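Long-range contact in lipopolysaccharide biosynthesis protein wbpB (Thermus thermophilus, PDB 3O9Z), which is an NAD-dependent dehydrogenase that probably oxidises a nucleotide-linked sugar during biosynthesis of 2,3-diacetamido-2,3-dideoxy-D-mannuronic acid, a component of lipopolysaccharide: residues L105-E119 with L281-R295. Sequence-based numbering, arbitrary orientation.
Sequences LVLWPEEIARLKELE and LDEAAEAIRVAALLR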
loop_
_atom_site.group_PDB
_atom_site.type_symbol
_atom_site.label_atom_id
_atom_site.label_comp_id
_atom_site.label_asym_id
_atom_site.label_seq_id
_atom_site.Cartn_x
_atom_site.Cartn_y
_atom_site.Cartn_z
ATOM N N LEU A 105 2.498 23.517 -8.579
ATOM C CA LEU A 105 3.720 23.558 -7.759
ATOM C C LEU A 105 3.455 23.158 -6.307
ATOM O O LEU A 105 4.183 22.308 -5.748
ATOM C CB LEU A 105 4.314 25.001 -7.862
ATOM C CG LEU A 105 5.702 25.233 -7.218
ATOM C CD1 LEU A 105 6.642 24.130 -7.657
ATOM C CD2 LEU A 105 6.231 26.603 -7.693
ATOM N N VAL A 106 2.453 23.756 -5.666
ATOM C CA VAL A 106 1.925 23.336 -4.386
ATOM C C VAL A 106 0.413 23.543 -4.397
ATOM O O VAL A 106 -0.117 24.056 -5.403
ATOM C CB VAL A 106 2.544 24.063 -3.166
ATOM C CG1 VAL A 106 4.077 23.859 -3.118
ATOM C CG2 VAL A 106 2.225 25.609 -3.246
ATOM N N LEU A 107 -0.264 23.147 -3.338
ATOM C CA LEU A 107 -1.728 23.220 -3.271
ATOM C C LEU A 107 -2.221 24.559 -2.755
ATOM O O LEU A 107 -3.314 24.991 -3.086
ATOM C CB LEU A 107 -2.344 22.075 -2.450
ATOM C CG LEU A 107 -2.235 20.683 -3.097
ATOM C CD1 LEU A 107 -2.928 19.679 -2.135
ATOM C CD2 LEU A 107 -2.908 20.846 -4.486
ATOM N N TRP A 108 -1.464 25.230 -1.882
ATOM C CA TRP A 108 -2.004 26.395 -1.146
ATOM C C TRP A 108 -1.094 27.623 -1.218
ATOM O O TRP A 108 0.112 27.519 -1.131
ATOM C CB TRP A 108 -2.193 26.025 0.327
ATOM C CG TRP A 108 -3.160 24.909 0.529
ATOM C CD1 TRP A 108 -2.871 23.575 0.714
ATOM C CD2 TRP A 108 -4.587 25.016 0.546
ATOM N NE1 TRP A 108 -4.042 22.862 0.861
ATOM C CE2 TRP A 108 -5.108 23.714 0.753
ATOM C CE3 TRP A 108 -5.487 26.078 0.425
ATOM C CZ2 TRP A 108 -6.480 23.466 0.847
ATOM C CZ3 TRP A 108 -6.861 25.812 0.480
ATOM C CH2 TRP A 108 -7.339 24.526 0.705
ATOM N N PRO A 109 -1.695 28.829 -1.249
ATOM C CA PRO A 109 -0.884 30.041 -1.084
ATOM C C PRO A 109 -0.026 30.074 0.202
ATOM O O PRO A 109 1.067 30.592 0.088
ATOM C CB PRO A 109 -1.928 31.176 -1.054
ATOM C CG PRO A 109 -3.085 30.593 -1.914
ATOM C CD PRO A 109 -3.120 29.116 -1.508
ATOM N N GLU A 110 -0.491 29.509 1.310
ATOM C CA GLU A 110 0.320 29.508 2.555
ATOM C C GLU A 110 1.603 28.705 2.311
ATOM O O GLU A 110 2.679 29.054 2.802
ATOM C CB GLU A 110 -0.481 28.896 3.685
ATOM C CG GLU A 110 0.217 28.819 5.042
ATOM C CD GLU A 110 -0.661 28.144 6.072
ATOM O OE1 GLU A 110 -0.125 27.621 7.074
ATOM O OE2 GLU A 110 -1.896 28.138 5.866
ATOM N N GLU A 111 1.530 27.666 1.468
ATOM C CA GLU A 111 2.705 26.855 1.152
ATOM C C GLU A 111 3.682 27.649 0.281
ATOM O O GLU A 111 4.900 27.605 0.483
ATOM C CB GLU A 111 2.302 25.513 0.480
ATOM C CG GLU A 111 1.522 24.638 1.444
ATOM C CD GLU A 111 0.881 23.436 0.777
ATOM O OE1 GLU A 111 0.549 23.550 -0.416
ATOM O OE2 GLU A 111 0.791 22.381 1.447
ATOM N N ILE A 112 3.181 28.409 -0.706
ATOM C CA ILE A 112 4.004 29.300 -1.501
ATOM C C ILE A 112 4.734 30.286 -0.541
ATOM O O ILE A 112 5.951 30.439 -0.729
ATOM C CB ILE A 112 3.158 30.122 -2.526
ATOM C CG1 ILE A 112 2.614 29.206 -3.646
ATOM C CG2 ILE A 112 3.985 31.262 -3.090
ATOM C CD1 ILE A 112 3.618 28.724 -4.647
ATOM N N ALA A 113 4.007 30.855 0.427
ATOM C CA ALA A 113 4.600 31.854 1.343
ATOM C C ALA A 113 5.699 31.213 2.203
ATOM O O ALA A 113 6.768 31.813 2.405
ATOM C CB ALA A 113 3.536 32.479 2.194
ATOM N N ARG A 114 5.472 29.998 2.692
ATOM C CA ARG A 114 6.455 29.350 3.538
ATOM C C ARG A 114 7.647 28.963 2.693
ATOM O O ARG A 114 8.807 29.074 3.138
ATOM C CB ARG A 114 5.858 28.135 4.256
ATOM C CG ARG A 114 4.712 28.330 5.218
ATOM C CD ARG A 114 5.098 28.991 6.536
ATOM N NE ARG A 114 3.935 29.662 7.126
ATOM C CZ ARG A 114 3.910 30.220 8.336
ATOM N NH1 ARG A 114 4.987 30.191 9.111
ATOM N NH2 ARG A 114 2.802 30.804 8.775
ATOM N N LEU A 115 7.440 28.492 1.457
ATOM C CA LEU A 115 8.524 28.232 0.534
ATOM C C LEU A 115 9.406 29.417 0.194
ATOM O O LEU A 115 10.618 29.273 0.120
ATOM C CB LEU A 115 8.072 27.454 -0.728
ATOM C CG LEU A 115 7.476 26.058 -0.584
ATOM C CD1 LEU A 115 7.229 25.583 -2.053
ATOM C CD2 LEU A 115 8.522 25.150 0.113
ATOM N N LYS A 116 8.799 30.602 0.136
ATOM C CA LYS A 116 9.596 31.807 -0.043
ATOM C C LYS A 116 10.550 31.997 1.149
ATOM O O LYS A 116 11.725 32.262 0.982
ATOM C CB LYS A 116 8.649 33.004 -0.226
ATOM C CG LYS A 116 7.937 33.032 -1.572
ATOM C CD LYS A 116 8.878 33.332 -2.721
ATOM C CE LYS A 116 9.217 34.824 -2.775
ATOM N NZ LYS A 116 9.988 35.176 -4.008
ATOM N N GLU A 117 10.032 31.773 2.355
ATOM C CA GLU A 117 10.882 31.902 3.560
ATOM C C GLU A 117 12.029 30.892 3.491
ATOM O O GLU A 117 13.158 31.174 3.928
ATOM C CB GLU A 117 10.039 31.680 4.825
ATOM C CG GLU A 117 9.074 32.840 5.070
ATOM C CD GLU A 117 8.162 32.633 6.267
ATOM O OE1 GLU A 117 8.318 31.621 6.990
ATOM O OE2 GLU A 117 7.309 33.519 6.499
ATOM N N LEU A 118 11.740 29.672 3.029
ATOM C CA LEU A 118 12.720 28.606 3.142
ATOM C C LEU A 118 13.749 28.745 2.020
ATOM O O LEU A 118 14.923 28.362 2.155
ATOM C CB LEU A 118 11.988 27.255 3.107
ATOM C CG LEU A 118 11.298 26.933 4.437
ATOM C CD1 LEU A 118 10.326 25.740 4.333
ATOM C CD2 LEU A 118 12.377 26.686 5.491
ATOM N N GLU A 119 13.362 29.356 0.912
ATOM C CA GLU A 119 14.318 29.680 -0.157
ATOM C C GLU A 119 15.334 30.703 0.429
ATOM O O GLU A 119 16.518 30.594 0.148
ATOM C CB GLU A 119 13.599 30.399 -1.304
ATOM C CG GLU A 119 12.951 29.479 -2.366
ATOM C CD GLU A 119 12.590 30.229 -3.657
ATOM O OE1 GLU A 119 12.430 31.486 -3.641
ATOM O OE2 GLU A 119 12.514 29.577 -4.716
ATOM N N LEU A 281 8.337 30.433 -7.699
ATOM C CA LEU A 281 7.235 30.695 -6.817
ATOM C C LEU A 281 6.453 31.908 -7.306
ATOM O O LEU A 281 5.230 31.913 -7.254
ATOM C CB LEU A 281 7.724 30.919 -5.372
ATOM C CG LEU A 281 8.472 29.698 -4.825
ATOM C CD1 LEU A 281 9.191 30.005 -3.486
ATOM C CD2 LEU A 281 7.457 28.620 -4.551
ATOM N N ASP A 282 7.176 32.962 -7.661
ATOM C CA ASP A 282 6.489 34.192 -8.066
ATOM C C ASP A 282 5.636 33.972 -9.321
ATOM O O ASP A 282 4.571 34.593 -9.426
ATOM C CB ASP A 282 7.492 35.314 -8.340
ATOM C CG ASP A 282 8.179 35.807 -7.076
ATOM O OD1 ASP A 282 7.742 35.494 -5.949
ATOM O OD2 ASP A 282 9.154 36.565 -7.251
ATOM N N GLU A 283 6.115 33.201 -10.292
ATOM C CA GLU A 283 5.393 32.879 -11.523
ATOM C C GLU A 283 4.188 31.990 -11.237
ATOM O O GLU A 283 3.107 32.197 -11.783
ATOM C CB GLU A 283 6.292 32.208 -12.551
ATOM C CG GLU A 283 7.251 33.165 -13.250
ATOM C CD GLU A 283 8.453 33.561 -12.399
ATOM O OE1 GLU A 283 8.978 34.674 -12.623
ATOM O OE2 GLU A 283 8.890 32.803 -11.499
ATOM N N ALA A 284 4.350 31.029 -10.337
ATOM C CA ALA A 284 3.293 30.020 -10.136
ATOM C C ALA A 284 2.184 30.455 -9.189
ATOM O O ALA A 284 1.068 29.878 -9.104
ATOM C CB ALA A 284 3.971 28.728 -9.576
ATOM N N ALA A 285 2.488 31.493 -8.398
ATOM C CA ALA A 285 1.621 31.760 -7.279
ATOM C C ALA A 285 0.190 32.141 -7.682
ATOM O O ALA A 285 -0.735 31.749 -7.020
ATOM C CB ALA A 285 2.197 32.927 -6.400
ATOM N N GLU A 286 0.042 32.978 -8.711
ATOM C CA GLU A 286 -1.298 33.469 -8.994
ATOM C C GLU A 286 -2.315 32.383 -9.346
ATOM O O GLU A 286 -3.423 32.374 -8.836
ATOM C CB GLU A 286 -1.243 34.506 -10.101
ATOM C CG GLU A 286 -2.637 35.006 -10.552
ATOM C CD GLU A 286 -3.487 35.690 -9.506
ATOM O OE1 GLU A 286 -4.707 35.878 -9.742
ATOM O OE2 GLU A 286 -2.989 36.048 -8.410
ATOM N N ALA A 287 -1.891 31.436 -10.183
ATOM C CA ALA A 287 -2.831 30.368 -10.531
ATOM C C ALA A 287 -3.144 29.451 -9.368
ATOM O O ALA A 287 -4.258 29.016 -9.210
ATOM C CB ALA A 287 -2.254 29.555 -11.687
ATOM N N ILE A 288 -2.149 29.286 -8.485
ATOM C CA ILE A 288 -2.435 28.577 -7.240
ATOM C C ILE A 288 -3.436 29.262 -6.290
ATOM O O ILE A 288 -4.318 28.661 -5.705
ATOM C CB ILE A 288 -1.091 28.224 -6.538
ATOM C CG1 ILE A 288 -0.396 27.095 -7.332
ATOM C CG2 ILE A 288 -1.318 27.759 -5.110
ATOM C CD1 ILE A 288 1.068 27.019 -7.058
ATOM N N ARG A 289 -3.346 30.597 -6.273
ATOM C CA ARG A 289 -4.292 31.372 -5.481
ATOM C C ARG A 289 -5.719 31.245 -6.029
ATOM O O ARG A 289 -6.659 31.005 -5.294
ATOM C CB ARG A 289 -3.839 32.834 -5.444
ATOM C CG ARG A 289 -4.777 33.682 -4.629
ATOM C CD ARG A 289 -4.397 35.169 -4.768
ATOM N NE ARG A 289 -4.785 35.755 -6.066
ATOM C CZ ARG A 289 -5.950 36.345 -6.285
ATOM N NH1 ARG A 289 -6.875 36.400 -5.333
ATOM N NH2 ARG A 289 -6.197 36.798 -7.508
ATOM N N VAL A 290 -5.845 31.319 -7.358
ATOM C CA VAL A 290 -7.142 31.127 -7.995
ATOM C C VAL A 290 -7.745 29.735 -7.794
ATOM O O VAL A 290 -8.889 29.545 -7.362
ATOM C CB VAL A 290 -7.049 31.397 -9.508
ATOM C CG1 VAL A 290 -8.382 31.113 -10.182
ATOM C CG2 VAL A 290 -6.608 32.830 -9.767
ATOM N N ALA A 291 -6.901 28.731 -8.035
ATOM C CA ALA A 291 -7.369 27.379 -7.845
ATOM C C ALA A 291 -7.771 27.075 -6.409
ATOM O O ALA A 291 -8.778 26.386 -6.128
ATOM C CB ALA A 291 -6.331 26.378 -8.361
ATOM N N ALA A 292 -6.976 27.619 -5.486
ATOM C CA ALA A 292 -7.322 27.377 -4.079
ATOM C C ALA A 292 -8.648 28.027 -3.651
ATOM O O ALA A 292 -9.464 27.392 -2.963
ATOM C CB ALA A 292 -6.170 27.868 -3.179
ATOM N N LEU A 293 -8.890 29.247 -4.144
ATOM C CA LEU A 293 -10.166 29.934 -3.911
ATOM C C LEU A 293 -11.342 29.091 -4.355
ATOM O O LEU A 293 -12.372 28.972 -3.678
ATOM C CB LEU A 293 -10.207 31.259 -4.667
ATOM C CG LEU A 293 -9.418 32.473 -4.200
ATOM C CD1 LEU A 293 -9.496 33.619 -5.203
ATOM C CD2 LEU A 293 -9.997 32.879 -2.833
ATOM N N LEU A 294 -11.170 28.499 -5.540
ATOM C CA LEU A 294 -12.213 27.694 -6.151
ATOM C C LEU A 294 -12.609 26.441 -5.365
ATOM O O LEU A 294 -13.667 25.854 -5.622
ATOM C CB LEU A 294 -11.782 27.335 -7.577
ATOM C CG LEU A 294 -11.938 28.447 -8.615
ATOM C CD1 LEU A 294 -11.267 28.063 -9.950
ATOM C CD2 LEU A 294 -13.451 28.733 -8.816
ATOM N N ARG A 295 -11.776 25.980 -4.426
ATOM C CA ARG A 295 -12.208 24.834 -3.614
ATOM C C ARG A 295 -13.395 25.090 -2.711
ATOM O O ARG A 295 -14.150 24.180 -2.375
ATOM C CB ARG A 295 -11.057 24.259 -2.765
ATOM C CG ARG A 295 -9.891 23.829 -3.611
ATOM C CD ARG A 295 -8.674 23.328 -2.807
ATOM N NE ARG A 295 -7.609 23.229 -3.765
ATOM C CZ ARG A 295 -6.382 23.717 -3.613
ATOM N NH1 ARG A 295 -6.009 24.253 -2.423
ATOM N NH2 ARG A 295 -5.509 23.658 -4.593
HETATM O O HOH W 1 11.296 30.102 -7.122
#
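Leu281 drives its side chain as a knob into a hole formed by Ile112, Leu115, Lys116 and Glu119. Followed outward, its CB lies 3.8 Å from Lys116 CD and its CG passes the Glu119 carboxylate. CD1 meets Glu119 CD and Lys116 CD, both at 3.4 Å, the latter tighter than usual for two carbons; CD2 turns to Ile112 CD1 and Leu105 CD2. Lys116, bent at chi2 and chi3, runs alongside this leucine in the opposite direction and brings NZ 3.0 Å from Asp282 OD1 in a salt bridge. Glu119 OE2 accepts hydrogen bonds from Val126 N and from a water that accepts from Leu281 N, and pairs with Arg125 in a salt bridge.

Helices 109-119 and 281-294 run nearly antiparallel (155°), their axes 9.9 Å apart. Here a helix of the NAD-binding Rossmann fold packs against the last helix of the chain, which follows strand 279-280, antiparallel and outermost within this chain in the Rossmann sheet.

Ile288 CD1 approaches Ile112 CD1 and Val106 O, a buried carbonyl without a polar partner. Ala292 CB meets Pro109 CD at 3.7 Å. Beyond it Arg295, extended from CG to NE, grips Leu107 O end-on with NH1 (2.9 Å) and NH2 (3.0 Å), the oxygen lying in the guanidinium plane. NH1 also sits over the centre of the Trp108 six-membered ring, a cation-pi contact with the planes 79° apart. NE also bonds Gly178 O and NH2 Thr182 OG1. A leucine here removes both donors and would probably leave Leu107 O without its mate and the indole face without its cation.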